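Local coordinates for protein precorrin-6Y C5,15-methyltransferase (Decarboxylating) (Geobacter metallireducens, PDB 3E05) that probably uses S-adenosylmethionine to methylate and decarboxylate a precorrin on the way to adenosylcobalamin, seen here as its C-terminal methyltransferase domain, at residues Gly10-Phe16 with Lys25-Arg29; Leu106-Val112 with Arg131-Val137; Ala97-Glu101 with Gly118-Ile124; Ala165-Lys171 with Glu182-Val187; Asp46-Gly50 with Phe68-Arg72. The contacts are given in a common frame with arbitrary orientation. Numbering follows the deposited sequence.

Interaction 1 of 5, residues Gly10-Phe16 with Lys25-Arg29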
# COMPACT_ATOMS: atom_id res chain seq x y z
N GLY D 10 11.23 13.46 -13.27
CA GLY D 10 9.83 13.26 -13.56
C GLY D 10 9.48 13.17 -15.03
O GLY D 10 8.36 13.51 -15.41
N ILE D 11 10.44 12.71 -15.84
CA ILE D 11 10.19 12.41 -17.25
C ILE D 11 9.19 11.25 -17.31
O ILE D 11 9.34 10.26 -16.59
CB ILE D 11 11.50 12.04 -18.01
CG1 ILE D 11 12.53 13.18 -17.92
CG2 ILE D 11 11.20 11.74 -19.49
CD1 ILE D 11 13.97 12.75 -18.18
N ASP D 12 8.15 11.40 -18.12
CA ASP D 12 7.11 10.37 -18.26
C ASP D 12 7.71 9.05 -18.73
O ASP D 12 8.58 9.04 -19.61
CB ASP D 12 6.03 10.82 -19.24
CG ASP D 12 4.80 9.94 -19.20
OD1 ASP D 12 3.99 10.09 -18.26
OD2 ASP D 12 4.65 9.08 -20.09
N ASP D 13 7.26 7.95 -18.13
CA ASP D 13 7.77 6.62 -18.43
C ASP D 13 7.72 6.31 -19.93
O ASP D 13 8.68 5.75 -20.49
CB ASP D 13 6.97 5.55 -17.67
CG ASP D 13 7.26 5.53 -16.17
OD1 ASP D 13 8.27 6.09 -15.72
OD2 ASP D 13 6.46 4.91 -15.45
N ASP D 14 6.63 6.74 -20.57
CA ASP D 14 6.38 6.43 -21.98
C ASP D 14 7.25 7.23 -22.96
O ASP D 14 7.17 7.04 -24.18
CB ASP D 14 4.89 6.55 -22.28
CG ASP D 14 4.05 5.54 -21.49
OD1 ASP D 14 4.60 4.49 -21.08
OD2 ASP D 14 2.85 5.78 -21.29
N GLU D 15 8.10 8.12 -22.43
CA GLU D 15 9.06 8.87 -23.24
C GLU D 15 10.36 8.11 -23.40
O GLU D 15 11.24 8.53 -24.14
CB GLU D 15 9.35 10.24 -22.62
CG GLU D 15 8.18 11.21 -22.63
CD GLU D 15 7.95 11.86 -23.98
OE1 GLU D 15 8.84 11.80 -24.86
OE2 GLU D 15 6.87 12.46 -24.16
N PHE D 16 10.50 6.99 -22.68
CA PHE D 16 11.70 6.18 -22.76
C PHE D 16 11.46 4.99 -23.68
O PHE D 16 10.38 4.38 -23.65
CB PHE D 16 12.12 5.64 -21.38
CG PHE D 16 12.55 6.70 -20.41
CD1 PHE D 16 13.89 7.08 -20.33
CD2 PHE D 16 11.64 7.30 -19.55
CE1 PHE D 16 14.30 8.07 -19.42
CE2 PHE D 16 12.04 8.27 -18.64
CZ PHE D 16 13.38 8.66 -18.59
N LYS D 25 9.99 2.86 -12.87
CA LYS D 25 8.86 3.76 -13.12
C LYS D 25 9.09 5.08 -12.39
O LYS D 25 9.80 5.12 -11.41
CB LYS D 25 7.56 3.11 -12.68
CG LYS D 25 7.28 1.77 -13.39
CD LYS D 25 5.82 1.38 -13.29
CE LYS D 25 5.65 -0.10 -13.60
NZ LYS D 25 5.88 -0.34 -15.04
N GLN D 26 8.45 6.14 -12.88
CA GLN D 26 8.77 7.52 -12.53
C GLN D 26 8.81 7.88 -11.03
O GLN D 26 9.78 8.49 -10.57
CB GLN D 26 7.81 8.44 -13.28
CG GLN D 26 8.00 9.92 -13.05
CD GLN D 26 6.69 10.65 -13.15
OE1 GLN D 26 6.15 11.09 -12.15
NE2 GLN D 26 6.15 10.74 -14.36
N GLU D 27 7.76 7.51 -10.29
CA GLU D 27 7.66 7.77 -8.86
C GLU D 27 8.78 7.12 -8.05
O GLU D 27 9.48 7.81 -7.27
CB GLU D 27 6.29 7.33 -8.35
CG GLU D 27 5.10 8.05 -9.05
CD GLU D 27 4.69 7.43 -10.39
OE1 GLU D 27 5.23 6.38 -10.82
OE2 GLU D 27 3.81 8.03 -11.02
N VAL D 28 8.98 5.82 -8.29
CA VAL D 28 10.02 5.02 -7.66
C VAL D 28 11.42 5.53 -8.07
O VAL D 28 12.32 5.57 -7.26
CB VAL D 28 9.81 3.51 -7.98
CG1 VAL D 28 11.09 2.71 -7.79
CG2 VAL D 28 8.70 2.93 -7.11
N ARG D 29 11.56 5.95 -9.32
CA ARG D 29 12.80 6.57 -9.79
C ARG D 29 13.16 7.80 -8.95
O ARG D 29 14.28 7.93 -8.53
CB ARG D 29 12.65 6.97 -11.26
CG ARG D 29 13.96 7.26 -11.98
CD ARG D 29 13.67 7.79 -13.39
NE ARG D 29 12.77 6.91 -14.14
CZ ARG D 29 11.80 7.34 -14.94
NH1 ARG D 29 11.58 8.64 -15.11
NH2 ARG D 29 11.02 6.47 -15.58
O HOH W 1 11.33 10.71 -11.47
O HOH W 2 4.81 5.72 -13.54

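Interaction 2 of 5, residues Leu106-Val112 with Arg131-Val137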
# COMPACT_ATOMS: atom_id res chain seq x y z
N LEU D 106 36.53 1.47 -14.84
CA LEU D 106 35.77 2.62 -14.36
C LEU D 106 36.48 3.31 -13.20
O LEU D 106 37.21 2.65 -12.45
CB LEU D 106 34.37 2.17 -13.92
CG LEU D 106 33.52 1.32 -14.86
CD1 LEU D 106 32.25 0.91 -14.14
CD2 LEU D 106 33.17 2.05 -16.14
N PRO D 107 36.28 4.63 -13.04
CA PRO D 107 36.77 5.27 -11.82
C PRO D 107 35.98 4.81 -10.60
O PRO D 107 34.82 4.38 -10.75
CB PRO D 107 36.54 6.77 -12.06
CG PRO D 107 35.65 6.87 -13.19
CD PRO D 107 35.65 5.59 -13.96
N ASP D 108 36.61 4.89 -9.43
CA ASP D 108 35.96 4.58 -8.16
C ASP D 108 34.67 5.38 -7.97
O ASP D 108 34.62 6.58 -8.28
CB ASP D 108 36.91 4.80 -6.99
CG ASP D 108 38.11 3.88 -7.04
OD1 ASP D 108 38.30 3.18 -8.06
OD2 ASP D 108 38.88 3.85 -6.06
N PRO D 109 33.61 4.70 -7.51
CA PRO D 109 32.31 5.35 -7.42
C PRO D 109 32.03 5.97 -6.05
O PRO D 109 32.46 5.46 -5.01
CB PRO D 109 31.35 4.19 -7.68
CG PRO D 109 32.06 2.98 -7.08
CD PRO D 109 33.55 3.28 -7.09
N ASP D 110 31.33 7.10 -6.07
CA ASP D 110 30.75 7.69 -4.88
C ASP D 110 29.37 7.07 -4.64
O ASP D 110 28.92 7.00 -3.51
CB ASP D 110 30.57 9.19 -5.07
CG ASP D 110 31.91 9.92 -5.18
OD1 ASP D 110 32.60 10.00 -4.17
OD2 ASP D 110 32.23 10.43 -6.28
N ARG D 111 28.71 6.67 -5.72
CA ARG D 111 27.29 6.29 -5.69
C ARG D 111 27.13 5.09 -6.62
O ARG D 111 27.63 5.09 -7.74
CB ARG D 111 26.42 7.46 -6.17
CG ARG D 111 26.46 8.72 -5.32
CD ARG D 111 26.03 8.44 -3.89
NE ARG D 111 25.92 9.65 -3.08
CZ ARG D 111 26.89 10.13 -2.31
NH1 ARG D 111 28.08 9.52 -2.23
NH2 ARG D 111 26.68 11.25 -1.62
N VAL D 112 26.49 4.02 -6.13
CA VAL D 112 26.19 2.91 -7.00
C VAL D 112 24.72 2.55 -6.87
O VAL D 112 24.23 2.37 -5.76
CB VAL D 112 27.06 1.67 -6.70
CG1 VAL D 112 26.62 0.51 -7.57
CG2 VAL D 112 28.53 1.96 -6.96
N ARG D 131 35.54 -1.05 -3.99
CA ARG D 131 35.80 0.17 -4.73
C ARG D 131 35.15 1.43 -4.14
O ARG D 131 35.59 2.54 -4.46
CB ARG D 131 35.34 0.01 -6.18
CG ARG D 131 35.97 -1.17 -6.94
CD ARG D 131 37.38 -0.90 -7.46
NE ARG D 131 37.49 0.39 -8.14
CZ ARG D 131 37.16 0.62 -9.41
NH1 ARG D 131 36.69 -0.36 -10.18
NH2 ARG D 131 37.30 1.83 -9.91
N LEU D 132 34.11 1.27 -3.32
CA LEU D 132 33.26 2.40 -2.93
C LEU D 132 34.01 3.45 -2.11
O LEU D 132 34.63 3.11 -1.09
CB LEU D 132 32.00 1.93 -2.17
CG LEU D 132 30.89 2.98 -2.00
CD1 LEU D 132 30.16 3.22 -3.31
CD2 LEU D 132 29.92 2.58 -0.88
N LYS D 133 33.93 4.70 -2.56
CA LYS D 133 34.61 5.81 -1.90
C LYS D 133 34.04 6.14 -0.53
O LYS D 133 32.95 5.69 -0.17
CB LYS D 133 34.59 7.05 -2.80
CG LYS D 133 35.42 6.88 -4.08
CD LYS D 133 35.12 7.97 -5.09
CE LYS D 133 35.82 9.29 -4.76
NZ LYS D 133 35.41 10.37 -5.69
N SER D 134 34.81 6.90 0.25
CA SER D 134 34.41 7.37 1.56
C SER D 134 33.12 8.18 1.43
O SER D 134 32.95 8.93 0.46
CB SER D 134 35.52 8.22 2.19
OG SER D 134 35.18 8.57 3.51
N GLU D 135 32.22 8.00 2.39
CA GLU D 135 30.87 8.60 2.37
C GLU D 135 30.03 8.15 1.16
O GLU D 135 29.09 8.85 0.75
CB GLU D 135 30.93 10.13 2.44
CG GLU D 135 31.60 10.69 3.68
CD GLU D 135 31.69 12.20 3.63
OE1 GLU D 135 32.50 12.72 2.82
OE2 GLU D 135 30.96 12.87 4.39
N GLY D 136 30.35 6.98 0.62
CA GLY D 136 29.61 6.40 -0.50
C GLY D 136 28.21 5.95 -0.11
O GLY D 136 27.93 5.77 1.07
N VAL D 137 27.34 5.79 -1.09
CA VAL D 137 25.97 5.28 -0.90
C VAL D 137 25.71 4.24 -1.98
O VAL D 137 25.98 4.49 -3.15
CB VAL D 137 24.87 6.41 -0.98
CG1 VAL D 137 23.43 5.84 -0.72
CG2 VAL D 137 25.18 7.57 -0.04
O HOH W 3 38.01 3.49 -3.47
O HOH W 4 31.19 10.00 -1.75

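Interaction 3 of 5, residues Ala97-Glu101 with Gly118-Ile124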
# COMPACT_ATOMS: atom_id res chain seq x y z
N ALA D 97 28.74 -4.54 -20.54
CA ALA D 97 29.40 -5.44 -19.59
C ALA D 97 28.41 -6.28 -18.80
O ALA D 97 27.24 -5.91 -18.65
CB ALA D 97 30.28 -4.63 -18.63
N PHE D 98 28.91 -7.41 -18.29
CA PHE D 98 28.17 -8.29 -17.40
C PHE D 98 28.85 -8.20 -16.04
O PHE D 98 29.71 -9.02 -15.72
CB PHE D 98 28.18 -9.73 -17.97
CG PHE D 98 27.37 -10.75 -17.18
CD1 PHE D 98 26.39 -10.36 -16.26
CD2 PHE D 98 27.57 -12.11 -17.41
CE1 PHE D 98 25.65 -11.32 -15.56
CE2 PHE D 98 26.83 -13.07 -16.71
CZ PHE D 98 25.87 -12.68 -15.79
N ALA D 99 28.47 -7.18 -15.26
CA ALA D 99 29.09 -6.89 -13.95
C ALA D 99 29.12 -8.12 -13.04
O ALA D 99 28.15 -8.89 -13.02
CB ALA D 99 28.37 -5.74 -13.28
N PRO D 100 30.21 -8.31 -12.24
CA PRO D 100 31.35 -7.44 -11.90
C PRO D 100 32.44 -7.22 -12.97
O PRO D 100 33.36 -6.43 -12.73
CB PRO D 100 31.94 -8.11 -10.66
CG PRO D 100 31.61 -9.54 -10.82
CD PRO D 100 30.29 -9.60 -11.54
N GLU D 101 32.34 -7.90 -14.11
CA GLU D 101 33.22 -7.63 -15.25
C GLU D 101 32.94 -6.23 -15.78
O GLU D 101 31.79 -5.79 -15.81
CB GLU D 101 33.01 -8.63 -16.39
CG GLU D 101 33.37 -10.08 -16.06
CD GLU D 101 33.26 -10.99 -17.28
OE1 GLU D 101 34.19 -11.81 -17.49
OE2 GLU D 101 32.26 -10.89 -18.03
N GLY D 118 21.75 -9.88 -12.88
CA GLY D 118 21.95 -11.04 -13.77
C GLY D 118 22.50 -12.30 -13.11
O GLY D 118 23.36 -12.97 -13.68
N GLY D 119 22.02 -12.60 -11.91
CA GLY D 119 22.49 -13.75 -11.14
C GLY D 119 23.82 -13.55 -10.43
O GLY D 119 24.35 -14.49 -9.84
N MET D 120 24.35 -12.32 -10.46
CA MET D 120 25.67 -12.03 -9.91
C MET D 120 25.65 -11.06 -8.73
O MET D 120 26.58 -10.27 -8.57
CB MET D 120 26.62 -11.50 -11.01
CG MET D 120 26.86 -12.45 -12.19
SD MET D 120 27.49 -14.06 -11.71
CE MET D 120 29.17 -13.65 -11.26
N LEU D 121 24.62 -11.14 -7.89
CA LEU D 121 24.42 -10.17 -6.81
C LEU D 121 25.55 -10.10 -5.77
O LEU D 121 26.05 -9.01 -5.49
CB LEU D 121 23.05 -10.36 -6.11
CG LEU D 121 22.73 -9.36 -4.98
CD1 LEU D 121 22.68 -7.93 -5.50
CD2 LEU D 121 21.43 -9.73 -4.22
N GLU D 122 25.95 -11.25 -5.23
CA GLU D 122 26.99 -11.30 -4.20
C GLU D 122 28.31 -10.79 -4.76
O GLU D 122 29.03 -10.02 -4.10
CB GLU D 122 27.16 -12.73 -3.68
CG GLU D 122 27.78 -12.78 -2.29
CD GLU D 122 28.10 -14.18 -1.81
OE1 GLU D 122 27.52 -15.16 -2.32
OE2 GLU D 122 28.95 -14.29 -0.91
N GLU D 123 28.62 -11.21 -5.98
CA GLU D 123 29.85 -10.84 -6.64
C GLU D 123 29.87 -9.35 -6.96
O GLU D 123 30.92 -8.71 -6.87
CB GLU D 123 30.04 -11.68 -7.90
CG GLU D 123 30.23 -13.18 -7.61
CD GLU D 123 28.94 -14.00 -7.62
OE1 GLU D 123 27.82 -13.44 -7.62
OE2 GLU D 123 29.05 -15.25 -7.62
N ILE D 124 28.71 -8.79 -7.32
CA ILE D 124 28.59 -7.35 -7.57
C ILE D 124 28.77 -6.53 -6.29
O ILE D 124 29.50 -5.54 -6.31
CB ILE D 124 27.27 -6.99 -8.30
CG1 ILE D 124 27.34 -7.41 -9.76
CG2 ILE D 124 26.98 -5.47 -8.20
CD1 ILE D 124 25.98 -7.45 -10.46

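Interaction 4 of 5, residues Ala165-Lys171 with Glu182-Val187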
# COMPACT_ATOMS: atom_id res chain seq x y z
N ALA D 165 13.00 0.44 2.12
CA ALA D 165 11.74 1.18 1.98
C ALA D 165 10.86 0.53 0.90
O ALA D 165 11.22 0.47 -0.27
CB ALA D 165 12.01 2.64 1.64
N CYS D 166 9.71 0.01 1.32
CA CYS D 166 8.79 -0.60 0.37
C CYS D 166 7.82 0.46 -0.08
O CYS D 166 7.08 1.04 0.73
CB CYS D 166 8.03 -1.78 0.98
SG CYS D 166 6.95 -2.58 -0.22
N VAL D 167 7.85 0.72 -1.38
CA VAL D 167 7.09 1.82 -1.96
C VAL D 167 5.98 1.25 -2.81
O VAL D 167 6.22 0.50 -3.76
CB VAL D 167 8.01 2.78 -2.79
CG1 VAL D 167 7.17 3.80 -3.58
CG2 VAL D 167 9.01 3.49 -1.86
N ASN D 168 4.75 1.60 -2.45
CA ASN D 168 3.57 1.19 -3.18
C ASN D 168 2.92 2.42 -3.78
O ASN D 168 2.61 3.37 -3.06
CB ASN D 168 2.57 0.45 -2.27
CG ASN D 168 2.81 -1.05 -2.24
OD1 ASN D 168 2.45 -1.76 -3.17
ND2 ASN D 168 3.41 -1.54 -1.16
N VAL D 169 2.70 2.40 -5.09
CA VAL D 169 2.10 3.53 -5.82
C VAL D 169 0.84 3.05 -6.55
O VAL D 169 0.89 2.07 -7.29
CB VAL D 169 3.10 4.10 -6.87
CG1 VAL D 169 2.43 5.16 -7.74
CG2 VAL D 169 4.39 4.64 -6.18
N ALA D 170 -0.28 3.74 -6.34
CA ALA D 170 -1.48 3.51 -7.17
C ALA D 170 -1.85 4.81 -7.83
O ALA D 170 -1.88 5.83 -7.16
CB ALA D 170 -2.63 3.02 -6.33
N LYS D 171 -2.12 4.78 -9.13
CA LYS D 171 -2.41 6.00 -9.90
C LYS D 171 -3.72 5.91 -10.66
O LYS D 171 -4.08 4.85 -11.15
CB LYS D 171 -1.33 6.22 -10.96
CG LYS D 171 -0.01 6.70 -10.47
CD LYS D 171 0.68 7.44 -11.60
CE LYS D 171 1.20 6.49 -12.65
NZ LYS D 171 2.26 7.13 -13.44
N GLU D 182 -4.99 2.29 -10.41
CA GLU D 182 -4.27 1.11 -10.82
C GLU D 182 -2.96 1.08 -10.06
O GLU D 182 -2.24 2.06 -10.03
CB GLU D 182 -4.02 1.14 -12.33
CG GLU D 182 -5.28 1.40 -13.14
CD GLU D 182 -5.09 1.07 -14.60
OE1 GLU D 182 -5.13 -0.13 -14.96
OE2 GLU D 182 -4.90 2.01 -15.40
N SER D 183 -2.66 -0.07 -9.44
CA SER D 183 -1.47 -0.24 -8.63
C SER D 183 -0.30 -0.67 -9.49
O SER D 183 -0.43 -1.50 -10.39
CB SER D 183 -1.69 -1.33 -7.56
OG SER D 183 -2.68 -0.93 -6.64
N HIS D 184 0.85 -0.08 -9.20
CA HIS D 184 2.13 -0.63 -9.66
C HIS D 184 2.47 -1.75 -8.70
O HIS D 184 1.98 -1.79 -7.57
CB HIS D 184 3.23 0.42 -9.55
CG HIS D 184 3.12 1.54 -10.52
ND1 HIS D 184 3.65 2.79 -10.28
CD2 HIS D 184 2.56 1.61 -11.75
CE1 HIS D 184 3.42 3.58 -11.31
NE2 HIS D 184 2.77 2.88 -12.22
N ASN D 185 3.35 -2.64 -9.12
CA ASN D 185 3.86 -3.65 -8.21
C ASN D 185 4.78 -3.00 -7.18
O ASN D 185 5.36 -1.95 -7.46
CB ASN D 185 4.55 -4.75 -9.00
CG ASN D 185 3.57 -5.58 -9.81
OD1 ASN D 185 2.35 -5.53 -9.59
ND2 ASN D 185 4.08 -6.33 -10.77
N PRO D 186 4.89 -3.60 -5.96
CA PRO D 186 5.68 -2.89 -4.97
C PRO D 186 7.16 -2.94 -5.33
O PRO D 186 7.62 -3.88 -6.00
CB PRO D 186 5.46 -3.66 -3.67
CG PRO D 186 4.51 -4.78 -4.00
CD PRO D 186 4.34 -4.87 -5.46
N VAL D 187 7.90 -1.92 -4.92
CA VAL D 187 9.35 -1.94 -5.09
C VAL D 187 10.02 -1.73 -3.74
O VAL D 187 9.65 -0.85 -2.96
CB VAL D 187 9.89 -0.90 -6.15
CG1 VAL D 187 11.40 -1.04 -6.36
CG2 VAL D 187 9.17 -1.05 -7.50
O HOH W 5 4.98 0.69 -6.34
O HOH W 6 1.38 -0.49 -5.23

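Interaction 5 of 5, residues Asp46-Gly50 with Phe68-Arg72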
# COMPACT_ATOMS: atom_id res chain seq x y z
N ASP D 46 25.70 2.83 -12.57
CA ASP D 46 24.35 2.30 -12.69
C ASP D 46 24.49 0.89 -13.28
O ASP D 46 24.62 0.71 -14.50
CB ASP D 46 23.49 3.23 -13.55
CG ASP D 46 22.07 2.72 -13.82
OD1 ASP D 46 21.65 1.63 -13.35
OD2 ASP D 46 21.34 3.46 -14.51
N ILE D 47 24.49 -0.11 -12.39
CA ILE D 47 24.65 -1.51 -12.77
C ILE D 47 23.33 -2.18 -13.15
O ILE D 47 22.40 -2.26 -12.33
CB ILE D 47 25.36 -2.30 -11.67
CG1 ILE D 47 26.74 -1.69 -11.40
CG2 ILE D 47 25.47 -3.80 -12.05
CD1 ILE D 47 27.39 -2.16 -10.13
N GLY D 48 23.25 -2.65 -14.39
CA GLY D 48 22.02 -3.21 -14.95
C GLY D 48 21.09 -2.07 -15.30
O GLY D 48 19.97 -1.99 -14.79
N ALA D 49 21.56 -1.20 -16.19
CA ALA D 49 20.89 0.09 -16.45
C ALA D 49 19.50 -0.00 -17.07
O ALA D 49 18.66 0.88 -16.85
CB ALA D 49 21.79 1.02 -17.24
N GLY D 50 19.24 -1.07 -17.83
CA GLY D 50 17.93 -1.30 -18.43
C GLY D 50 17.68 -0.32 -19.55
O GLY D 50 18.24 -0.46 -20.63
N PHE D 68 28.22 6.08 -15.18
CA PHE D 68 28.58 4.93 -16.00
C PHE D 68 27.47 3.89 -15.89
O PHE D 68 27.20 3.37 -14.80
CB PHE D 68 29.94 4.38 -15.57
CG PHE D 68 31.05 5.39 -15.70
CD1 PHE D 68 31.74 5.52 -16.91
CD2 PHE D 68 31.39 6.22 -14.64
CE1 PHE D 68 32.75 6.47 -17.06
CE2 PHE D 68 32.40 7.17 -14.77
CZ PHE D 68 33.08 7.29 -15.99
N ALA D 69 26.84 3.62 -17.03
CA ALA D 69 25.67 2.77 -17.13
C ALA D 69 26.04 1.44 -17.77
O ALA D 69 26.32 1.38 -18.98
CB ALA D 69 24.58 3.48 -17.93
N LEU D 70 26.04 0.39 -16.96
CA LEU D 70 26.44 -0.95 -17.38
C LEU D 70 25.24 -1.81 -17.72
O LEU D 70 24.31 -1.94 -16.91
CB LEU D 70 27.29 -1.63 -16.30
CG LEU D 70 28.78 -1.34 -16.33
CD1 LEU D 70 29.09 -0.02 -15.67
CD2 LEU D 70 29.52 -2.46 -15.62
N GLU D 71 25.28 -2.43 -18.90
CA GLU D 71 24.18 -3.28 -19.37
C GLU D 71 24.70 -4.41 -20.25
O GLU D 71 25.49 -4.18 -21.16
CB GLU D 71 23.13 -2.43 -20.09
CG GLU D 71 21.93 -3.20 -20.69
CD GLU D 71 21.19 -4.03 -19.67
OE1 GLU D 71 20.71 -3.48 -18.66
OE2 GLU D 71 21.10 -5.26 -19.86
N ARG D 72 24.24 -5.63 -19.95
CA ARG D 72 24.67 -6.84 -20.67
C ARG D 72 23.79 -7.19 -21.88
O ARG D 72 24.28 -7.75 -22.86
CB ARG D 72 24.77 -8.03 -19.70
CG ARG D 72 23.42 -8.56 -19.19
CD ARG D 72 23.58 -9.47 -17.99
NE ARG D 72 22.46 -10.39 -17.82
CZ ARG D 72 21.35 -10.11 -17.14
NH1 ARG D 72 21.19 -8.93 -16.55
NH2 ARG D 72 20.39 -11.03 -17.04

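Interaction 1 of 5, residues Gly10-Phe16 with Lys25-Arg29
Arg-29 is the hub. Its NH1 donates to Ile-11 O at 3.1 Å with a good angle, while its NH2 makes a salt bridge with Asp-13 OD1 at 2.8 Å, though the hydrogen-bond geometry of that pair is weak. Glu-57 takes NH1 as well, in a second salt bridge. The Asp-13 carboxylate also meets the first turn of helix 26-35: Gln-26 N lies 2.8 Å from Asp-13 OD1 and 3.5 Å from Asp-13 OD2, both weak bonds. One water ties Asp-13 OD2 (2.7 Å) to Glu-27 OE1 (2.8 Å); another accepts weakly from Gly-10 N and donates to Gln-26 O. Beyond the charges, Phe-16 CZ lies over one face of the Arg-29 guanidinium, with Phe-16 CE2 3.6 Å from Arg-29 NH1. The aliphatic part of Gln-26 packs under the loop, Gln-26 CG lying 3.8 Å from Ile-11 O, and its OE1 goes to Lys-35 of the second subunit. An Asx turn, Asp-14 N to Asp-12 OD2 at 3.1 Å, leads into the short 3-10 segment 13-15 that presents Asp-13. The arrangement is a pre-helical N-terminal loop folded back on the helix start, ahead of the first strand of a Rossmann-like methyltransferase domain.

Interaction 2 of 5, residues Leu106-Val112 with Arg131-Val137
Charge pairs line the outer side of this contact. Arg-131 grips Asp-108 OD1 with two nitrogens, NH2 at a very short 2.5 Å and NE at 2.9 Å, and the same NH2 of Arg-131 reaches Leu-106 O at 2.7 Å, so the last residue of helix 121-131 holds the loop that leads into strand 111-114. Lys-133 NZ lies 3.2 Å from both Asp-110 OD1 and Asp-110 OD2, weak bonds of a salt bridge; OD2 also accepts from Val-43 N in the neighbouring strand.

The backbone bonds start with Lys-133 N to Pro-109 O (3.0 Å) and then become a parallel ladder: Val-137 N to Asp-110 O and Val-112 N to Val-137 O, each 3.1 Å, with Arg-111 and Val-137 as the bridge pair. This is where the beta-alpha-beta crossover through helix 121-131 closes, setting strand 137-142 beside strand 111-114. The type II turn 133-136 makes the reversal; a CB on Gly-136, its last residue, would collide with Leu-132 CG as that side chain is placed.

Apolar contacts are few: Leu-132 CD1 sits 4.2 Å from both Pro-109 CG and Val-112 CG2. Val-137 CG2 packs against one planar face of the charged Arg-111 guanidinium.

Two waters fill the remaining gaps, one between Asp-108 OD2 and Arg-131 O (2.8 Å each), the other donating to Asp-110 OD1 (2.8 Å) and Ser-134 O (3.0 Å).

Interaction 3 of 5, residues Ala97-Glu101 with Gly118-Ile124
Met-120 is the bump here, and the 97-101 loop supplies the hollow. Met-120 CB points toward the loop, 3.6 Å from Ala-99 O and 4.2 Å from Pro-100 CD, while Met-120 CG touches Phe-98 CZ at 3.7 Å. The sulfur approaches the ring obliquely, Met-120 SD 5.4 Å from the Phe-98 centroid, a Met-aromatic contact. The tip of the Phe-98 ring pushes against the bare backbone of Gly-118: CZ of Phe-98 comes within 3.3 Å of Gly-118 O, which lies at the ring edge. A CB on Gly-118 would strike Phe-98 CE1, so the ring fits because there is no side chain to meet it.

Both segments follow parallel strands, 92-96 and 111-114, and so lie at the C-terminal edge of the sheet, the edge that carries the cofactor site in Rossmann-like methyltransferases. Met-120 is also the N-cap residue of helix 121-131.

Further along, the peptide bond before Pro-100 is cis, and the proline ring turns toward the first turn of that helix. It rests in a shallow hollow formed by Met-120, Glu-123 and Ile-124, with Pro-100 CG to Glu-123 CB at 3.9 Å and Pro-100 CD to Ile-124 CG1 at 4.1 Å. Ile-124 CG1 reaches Ala-99 CB at 4.0 Å, and both these side chains lie against Ile-47 of strand 43-47.

Interaction 4 of 5, residues Ala165-Lys171 with Glu182-Val187
Glu-182 opens the ladder in register with Lys-171: Glu-182 N gives to Lys-171 O at 2.8 Å and Lys-171 N returns the bond to Glu-182 O at 2.9 Å, a hydrogen-bonded antiparallel pair. Ser-183 is the non-hydrogen-bonded partner of Ala-170, their CA atoms only 4.0 Å apart; its OG bonds to His-184 O of the third subunit. His-184 N bonds to Val-169 O at 2.9 Å, and its ring packs obliquely against Val-169 and Lys-171, with His-184 CE1 3.9 Å from Lys-171 CE. The ammonium of Lys-171 goes on to Glu-27.

At Asn-185 the pairing slips by one residue. The side chain points away, and a water occupies the gap, donating to Asn-185 O and Val-167 O (2.9 Å each). Another water sits 2.6 Å from Asn-168 OD1 and 2.7 Å from His-184 O. Pro-186, with no NH to offer, packs on Cys-166 (Pro-186 CB to Cys-166 SG 3.9 Å). Val-187 starts a second ladder, shifted by one, with Val-167: Val-167 N to Val-187 O at 2.9 Å, Val-187 N to Val-167 O at 3.2 Å.

Strand 161-173 of this hairpin pairs on its other side with a strand of the second subunit. The direct hydrogen bonds between the segments are all main chain to main chain, with water bridging the slip, so backbone pairing holds the hairpin and side chains such as Ser-183 can serve the subunit interfaces.

Interaction 5 of 5, residues Asp46-Gly50 with Phe68-Arg72
Asp-46 begins the parallel pairing: Asp-46 N donates to Phe-68 O at 2.7 Å, and Asp-46 O accepts from Leu-70 N at 2.9 Å; its carboxylate bonds to Ser-55 OG. Ile-47 pairs with Leu-70, the side chains on the same face. At Gly-48 the strand turns into a loop at positive phi, and Leu-70 O receives two donors, Gly-48 N at 2.8 Å and Ala-49 N at 2.9 Å. Ala-49 also packs its CB on Ala-69 CB at 3.8 Å. Gly-50 N ends the series on Glu-71 OE1 at 2.9 Å. A glycine-rich loop after the first strand and an acidic residue at the end of the second are the S-adenosylmethionine-binding pattern of Rossmann-like methyltransferases, so this probably lines the cofactor site. Helix 53-61 connects strands 43-47 and 66-71 in a beta-alpha-beta unit, with strand 111-114 beyond Ile-47, strand 92-96 beyond Ala-69, and helix 74-86 touching Ala-49 and Glu-71.

The centre of interaction 5 is the nearest to the centre of the chain, about 8 Å away, and the contact is buried and relies on backbone pairing. Interaction 2 joins the next two parallel strands, 111-114 and 137-142, of the same sheet, but salt bridges hold its more exposed loops; Leu-106 and Pro-107 pack on Phe-68 and Leu-70. Interaction 3, partly buried, largely apolar and without hydrogen bonds between its segments, shares the sheet's C-terminal edge with interaction 5. Interactions 1 (buried) and 4 (partly buried) touch through the Glu-27 to Lys-171 salt bridge, and both reach the second subunit: charge and water dominate the former, antiparallel main-chain bonds the latter.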